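Local atomic coordinates of HMG box-containing protein 1 (Homo sapiens, PDB entry 3QVE), a protein that represses transcription by binding the promoters of target genes, with roles in the cell cycle and the Wnt pathway, and is represented here by its AXH domain. Residues Val8-Phe20 with Lys26-Glu38. Residues are numbered along the deposited sequence; the frame is centred on the assembly and turned at random.
With EDO (1,2-ethanediol), chain F; EDO (1,2-ethanediol), chain K.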
loop_
_atom_site.group_PDB
_atom_site.type_symbol
_atom_site.label_atom_id
_atom_site.label_comp_id
_atom_site.label_asym_id
_atom_site.label_seq_id
_atom_site.Cartn_x
_atom_site.Cartn_y
_atom_site.Cartn_z
ATOM N N VAL A 8 -8.376 4.541 -0.630
ATOM C CA VAL A 8 -9.415 3.882 -1.417
ATOM C C VAL A 8 -9.714 2.487 -0.873
ATOM O O VAL A 8 -10.855 2.109 -0.727
ATOM C CB VAL A 8 -8.988 3.781 -2.899
ATOM C CG1 VAL A 8 -10.083 3.005 -3.726
ATOM C CG2 VAL A 8 -8.822 5.173 -3.455
ATOM N N TRP A 9 -8.676 1.719 -0.590
ATOM C CA TRP A 9 -8.808 0.353 -0.078
ATOM C C TRP A 9 -7.550 0.047 0.738
ATOM O O TRP A 9 -6.434 0.324 0.274
ATOM C CB TRP A 9 -8.941 -0.681 -1.221
ATOM C CG TRP A 9 -8.902 -2.035 -0.673
ATOM C CD1 TRP A 9 -9.944 -2.689 -0.026
ATOM C CD2 TRP A 9 -7.775 -2.926 -0.616
ATOM N NE1 TRP A 9 -9.521 -3.909 0.400
ATOM C CE2 TRP A 9 -8.200 -4.080 0.081
ATOM C CE3 TRP A 9 -6.468 -2.868 -1.092
ATOM C CZ2 TRP A 9 -7.377 -5.170 0.282
ATOM C CZ3 TRP A 9 -5.626 -3.966 -0.874
ATOM C CH2 TRP A 9 -6.086 -5.091 -0.194
ATOM N N HIS A 10 -7.729 -0.487 1.943
ATOM C CA HIS A 10 -6.626 -0.725 2.878
ATOM C C HIS A 10 -5.903 0.617 3.063
ATOM O O HIS A 10 -6.573 1.636 3.169
ATOM C CB HIS A 10 -5.706 -1.825 2.365
ATOM C CG HIS A 10 -4.792 -2.417 3.391
ATOM N ND1 HIS A 10 -3.618 -1.810 3.815
ATOM C CD2 HIS A 10 -4.863 -3.601 4.050
ATOM C CE1 HIS A 10 -3.021 -2.596 4.687
ATOM N NE2 HIS A 10 -3.750 -3.688 4.840
ATOM N N CYS A 11 -4.568 0.651 3.055
ATOM C CA CYS A 11 -3.829 1.922 3.197
ATOM C C CYS A 11 -3.571 2.631 1.859
ATOM O O CYS A 11 -2.875 3.627 1.814
ATOM C CB CYS A 11 -2.468 1.646 3.839
ATOM S SG CYS A 11 -1.313 0.707 2.837
ATOM N N PHE A 12 -4.112 2.114 0.763
ATOM C CA PHE A 12 -3.754 2.557 -0.592
ATOM C C PHE A 12 -4.543 3.747 -1.135
ATOM O O PHE A 12 -5.779 3.798 -1.081
ATOM C CB PHE A 12 -3.763 1.359 -1.556
ATOM C CG PHE A 12 -2.775 0.314 -1.146
ATOM C CD1 PHE A 12 -1.414 0.556 -1.269
ATOM C CD2 PHE A 12 -3.190 -0.880 -0.616
ATOM C CE1 PHE A 12 -0.520 -0.353 -0.860
ATOM C CE2 PHE A 12 -2.306 -1.835 -0.248
ATOM C CZ PHE A 12 -0.964 -1.579 -0.332
ATOM N N LEU A 13 -3.793 4.712 -1.673
ATOM C CA LEU A 13 -4.363 5.932 -2.227
ATOM C C LEU A 13 -4.773 5.764 -3.697
ATOM O O LEU A 13 -4.361 4.813 -4.403
ATOM C CB LEU A 13 -3.357 7.080 -2.087
ATOM C CG LEU A 13 -2.849 7.370 -0.666
ATOM C CD1 LEU A 13 -2.104 8.692 -0.557
ATOM C CD2 LEU A 13 -3.937 7.329 0.327
ATOM N N LYS A 14 -5.575 6.731 -4.144
ATOM C CA LYS A 14 -6.019 6.823 -5.512
ATOM C C LYS A 14 -4.831 6.727 -6.458
ATOM O O LYS A 14 -3.774 7.334 -6.215
ATOM C CB LYS A 14 -6.711 8.154 -5.697
ATOM C CG LYS A 14 -7.172 8.453 -7.143
ATOM C CD LYS A 14 -8.030 9.686 -7.139
ATOM C CE LYS A 14 -8.490 10.073 -8.548
ATOM N NZ LYS A 14 -9.399 9.071 -9.148
ATOM N N GLY A 15 -4.982 5.933 -7.510
ATOM C CA GLY A 15 -3.917 5.786 -8.512
ATOM C C GLY A 15 -3.107 4.527 -8.294
ATOM O O GLY A 15 -2.343 4.132 -9.170
ATOM N N THR A 16 -3.277 3.884 -7.149
ATOM C CA THR A 16 -2.627 2.594 -6.885
ATOM C C THR A 16 -3.267 1.500 -7.737
ATOM O O THR A 16 -4.482 1.510 -7.980
ATOM C CB THR A 16 -2.705 2.214 -5.369
ATOM O OG1 THR A 16 -2.174 3.289 -4.570
ATOM C CG2 THR A 16 -1.910 0.926 -5.067
ATOM N N ARG A 17 -2.434 0.551 -8.171
ATOM C CA ARG A 17 -2.863 -0.624 -8.925
ATOM C C ARG A 17 -2.452 -1.836 -8.109
ATOM O O ARG A 17 -1.354 -1.861 -7.517
ATOM C CB ARG A 17 -2.215 -0.642 -10.344
ATOM C CG ARG A 17 -2.599 0.566 -11.189
ATOM C CD ARG A 17 -2.030 0.597 -12.609
ATOM N NE ARG A 17 -2.501 -0.539 -13.386
ATOM C CZ ARG A 17 -3.753 -0.694 -13.799
ATOM N NH1 ARG A 17 -4.691 0.198 -13.492
ATOM N NH2 ARG A 17 -4.065 -1.752 -14.520
ATOM N N LEU A 18 -3.330 -2.835 -8.089
ATOM C CA LEU A 18 -3.190 -4.011 -7.242
ATOM C C LEU A 18 -3.027 -5.267 -8.090
ATOM O O LEU A 18 -3.669 -5.406 -9.129
ATOM C CB LEU A 18 -4.464 -4.213 -6.439
ATOM C CG LEU A 18 -4.854 -3.017 -5.562
ATOM C CD1 LEU A 18 -6.134 -3.381 -4.850
ATOM C CD2 LEU A 18 -3.706 -2.599 -4.593
ATOM N N CYS A 19 -2.205 -6.196 -7.620
ATOM C CA CYS A 19 -2.078 -7.506 -8.263
ATOM C C CYS A 19 -1.934 -8.574 -7.198
ATOM O O CYS A 19 -0.873 -8.786 -6.657
ATOM C CB CYS A 19 -0.901 -7.504 -9.225
ATOM S SG CYS A 19 -0.849 -9.066 -10.197
ATOM N N PHE A 20 -3.053 -9.220 -6.870
ATOM C CA PHE A 20 -3.091 -10.265 -5.881
ATOM C C PHE A 20 -2.464 -11.531 -6.460
ATOM O O PHE A 20 -2.738 -11.904 -7.595
ATOM C CB PHE A 20 -4.538 -10.536 -5.470
ATOM C CG PHE A 20 -5.120 -9.472 -4.628
ATOM C CD1 PHE A 20 -4.950 -9.514 -3.247
ATOM C CD2 PHE A 20 -5.789 -8.399 -5.183
ATOM C CE1 PHE A 20 -5.457 -8.527 -2.452
ATOM C CE2 PHE A 20 -6.292 -7.405 -4.385
ATOM C CZ PHE A 20 -6.144 -7.475 -3.012
ATOM N N LYS A 26 -6.036 -12.585 -10.652
ATOM C CA LYS A 26 -4.583 -12.408 -10.509
ATOM C C LYS A 26 -4.050 -11.387 -11.542
ATOM O O LYS A 26 -2.859 -11.375 -11.840
ATOM C CB LYS A 26 -3.832 -13.747 -10.680
ATOM C CG LYS A 26 -4.095 -14.817 -9.590
ATOM C CD LYS A 26 -3.401 -16.162 -10.022
ATOM C CE LYS A 26 -3.700 -17.364 -9.134
ATOM N NZ LYS A 26 -5.152 -17.651 -9.031
ATOM N N GLU A 27 -4.944 -10.556 -12.079
ATOM C CA GLU A 27 -4.556 -9.528 -13.026
ATOM C C GLU A 27 -4.398 -8.218 -12.264
ATOM O O GLU A 27 -4.893 -8.067 -11.157
ATOM C CB GLU A 27 -5.619 -9.373 -14.129
ATOM C CG GLU A 27 -5.794 -10.603 -15.032
ATOM C CD GLU A 27 -5.164 -10.444 -16.414
ATOM O OE1 GLU A 27 -5.500 -9.478 -17.145
ATOM O OE2 GLU A 27 -4.336 -11.302 -16.772
ATOM N N TRP A 28 -3.703 -7.279 -12.890
ATOM C CA TRP A 28 -3.546 -5.923 -12.375
ATOM C C TRP A 28 -4.899 -5.246 -12.428
ATOM O O TRP A 28 -5.580 -5.404 -13.420
ATOM C CB TRP A 28 -2.593 -5.170 -13.277
ATOM C CG TRP A 28 -1.198 -5.504 -12.930
ATOM C CD1 TRP A 28 -0.379 -6.375 -13.582
ATOM C CD2 TRP A 28 -0.461 -5.008 -11.810
ATOM N NE1 TRP A 28 0.829 -6.452 -12.940
ATOM C CE2 TRP A 28 0.816 -5.607 -11.860
ATOM C CE3 TRP A 28 -0.750 -4.107 -10.773
ATOM C CZ2 TRP A 28 1.807 -5.340 -10.914
ATOM C CZ3 TRP A 28 0.244 -3.831 -9.829
ATOM C CH2 TRP A 28 1.502 -4.441 -9.906
ATOM N N GLN A 29 -5.291 -4.542 -11.367
ATOM C CA GLN A 29 -6.500 -3.754 -11.363
ATOM C C GLN A 29 -6.301 -2.433 -10.622
ATOM O O GLN A 29 -5.596 -2.364 -9.611
ATOM C CB GLN A 29 -7.702 -4.518 -10.738
ATOM C CG GLN A 29 -7.355 -5.447 -9.642
ATOM C CD GLN A 29 -8.486 -6.386 -9.183
ATOM O OE1 GLN A 29 -9.688 -6.050 -9.283
ATOM N NE2 GLN A 29 -8.089 -7.571 -8.636
ATOM N N ASP A 30 -6.940 -1.388 -11.138
ATOM C CA ASP A 30 -6.924 -0.127 -10.446
ATOM C C ASP A 30 -7.629 -0.291 -9.106
ATOM O O ASP A 30 -8.653 -0.966 -9.012
ATOM C CB ASP A 30 -7.601 0.909 -11.301
ATOM C CG ASP A 30 -7.840 2.182 -10.572
ATOM O OD1 ASP A 30 -6.890 2.984 -10.499
ATOM O OD2 ASP A 30 -8.981 2.340 -10.064
ATOM N N VAL A 31 -7.093 0.372 -8.090
ATOM C CA VAL A 31 -7.624 0.281 -6.747
ATOM C C VAL A 31 -9.089 0.733 -6.643
ATOM O O VAL A 31 -9.873 0.116 -5.887
ATOM C CB VAL A 31 -6.727 0.996 -5.749
ATOM C CG1 VAL A 31 -6.807 2.537 -5.917
ATOM C CG2 VAL A 31 -7.034 0.559 -4.324
ATOM N N GLU A 32 -9.480 1.761 -7.386
ATOM C CA GLU A 32 -10.858 2.193 -7.329
ATOM C C GLU A 32 -11.799 1.180 -8.017
ATOM O O GLU A 32 -12.929 0.942 -7.550
ATOM C CB GLU A 32 -11.046 3.551 -7.957
ATOM C CG GLU A 32 -10.573 4.736 -7.120
ATOM C CD GLU A 32 -10.664 6.003 -7.932
ATOM O OE1 GLU A 32 -11.781 6.558 -7.989
ATOM O OE2 GLU A 32 -9.641 6.419 -8.534
ATOM N N ASP A 33 -11.339 0.603 -9.125
ATOM C CA ASP A 33 -12.130 -0.430 -9.840
ATOM C C ASP A 33 -12.280 -1.640 -8.905
ATOM O O ASP A 33 -13.366 -2.178 -8.733
ATOM C CB ASP A 33 -11.438 -0.815 -11.146
ATOM C CG ASP A 33 -11.519 0.279 -12.222
ATOM O OD1 ASP A 33 -12.160 1.320 -11.982
ATOM O OD2 ASP A 33 -10.939 0.095 -13.317
ATOM N N PHE A 34 -11.198 -2.017 -8.238
ATOM C CA PHE A 34 -11.227 -3.102 -7.258
ATOM C C PHE A 34 -12.183 -2.826 -6.106
ATOM O O PHE A 34 -13.004 -3.669 -5.763
ATOM C CB PHE A 34 -9.810 -3.369 -6.723
ATOM C CG PHE A 34 -9.764 -4.375 -5.604
ATOM C CD1 PHE A 34 -9.821 -5.724 -5.875
ATOM C CD2 PHE A 34 -9.701 -3.962 -4.283
ATOM C CE1 PHE A 34 -9.774 -6.675 -4.840
ATOM C CE2 PHE A 34 -9.662 -4.882 -3.247
ATOM C CZ PHE A 34 -9.691 -6.246 -3.530
ATOM N N ALA A 35 -12.092 -1.639 -5.514
ATOM C CA ALA A 35 -12.878 -1.314 -4.334
ATOM C C ALA A 35 -14.369 -1.281 -4.722
ATOM O O ALA A 35 -15.224 -1.644 -3.915
ATOM C CB ALA A 35 -12.437 0.031 -3.734
ATOM N N ARG A 36 -14.682 -0.817 -5.927
ATOM C CA ARG A 36 -16.074 -0.810 -6.386
ATOM C C ARG A 36 -16.563 -2.252 -6.585
ATOM O O ARG A 36 -17.660 -2.562 -6.166
ATOM C CB ARG A 36 -16.302 0.001 -7.662
ATOM C CG ARG A 36 -17.668 -0.291 -8.371
ATOM N N ALA A 37 -15.738 -3.113 -7.187
ATOM C CA ALA A 37 -16.073 -4.526 -7.400
ATOM C C ALA A 37 -16.261 -5.311 -6.087
ATOM O O ALA A 37 -17.087 -6.223 -6.043
ATOM C CB ALA A 37 -15.032 -5.215 -8.315
ATOM N N GLU A 38 -15.509 -4.969 -5.041
ATOM C CA GLU A 38 -15.727 -5.514 -3.691
ATOM C C GLU A 38 -17.001 -4.910 -3.087
ATOM O O GLU A 38 -17.561 -3.966 -3.631
ATOM C CB GLU A 38 -14.526 -5.210 -2.790
ATOM C CG GLU A 38 -13.242 -5.894 -3.232
ATOM C CD GLU A 38 -13.040 -7.269 -2.621
ATOM O OE1 GLU A 38 -13.057 -7.363 -1.380
ATOM O OE2 GLU A 38 -12.836 -8.245 -3.370
HETATM C C1 EDO F . 1.211 -2.571 -13.762
HETATM O O1 EDO F . -0.096 -2.101 -14.118
HETATM C C2 EDO F . 2.092 -2.756 -14.996
HETATM O O2 EDO F . 3.163 -3.634 -14.636
HETATM C C1 EDO K . -4.489 -20.701 -5.869
HETATM O O1 EDO K . -4.097 -20.003 -7.066
HETATM C C2 EDO K . -5.661 -19.916 -5.341
HETATM O O2 EDO K . -5.813 -18.921 -6.341
HETATM O O HOH W 1 -7.471 4.914 -8.452
HETATM O O HOH W 2 -4.920 2.891 -12.226
HETATM O O HOH W 3 -5.428 -8.789 -8.706
HETATM O O HOH W 4 -0.820 -12.479 -10.114
#
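F34 turns its ring edge into the face of W9, F34 CE2 lying 3.7 Å from W9 CE2 with the planes at 77°, a T-shaped pair in the AXH domain. Here a beta hairpin, strands 17-20 and 29-30, runs straight into helix 31-37, and the helix folds back over the residues leading into the first strand. With CG anti to the backbone N (chi1 174°), the F34 ring extends from the helix to L18, F20 and W9; L18 CD1 sits over one face in a CH-pi contact, and F20 CE2 meets F34 CE1 at 3.6 Å, the two rings set obliquely, completing an aromatic cluster. V31 wedges its CG2 against W9 CB, while V8 CG1 packs on A35 CB. On the other side of the hairpin, C19 lays CB over the six-membered ring of W28, 3.5 Å from its centroid, and SG over the five-membered ring; an ethanediol, probably from the crystallisation liquor, lies over the opposite face. W28 CE3 is 3.8 Å from R17 CB. An alanine in place of W28 would probably leave C19 and R17 CB without their aromatic cover. L18 and Q29 form an antiparallel hydrogen-bonded pair, and T16 O accepts a hydrogen bond from V31 N. Beside V8, K14 NZ meets E32 OE2 on its syn side, 23° out of the carboxylate plane, a 2.7 Å salt bridge.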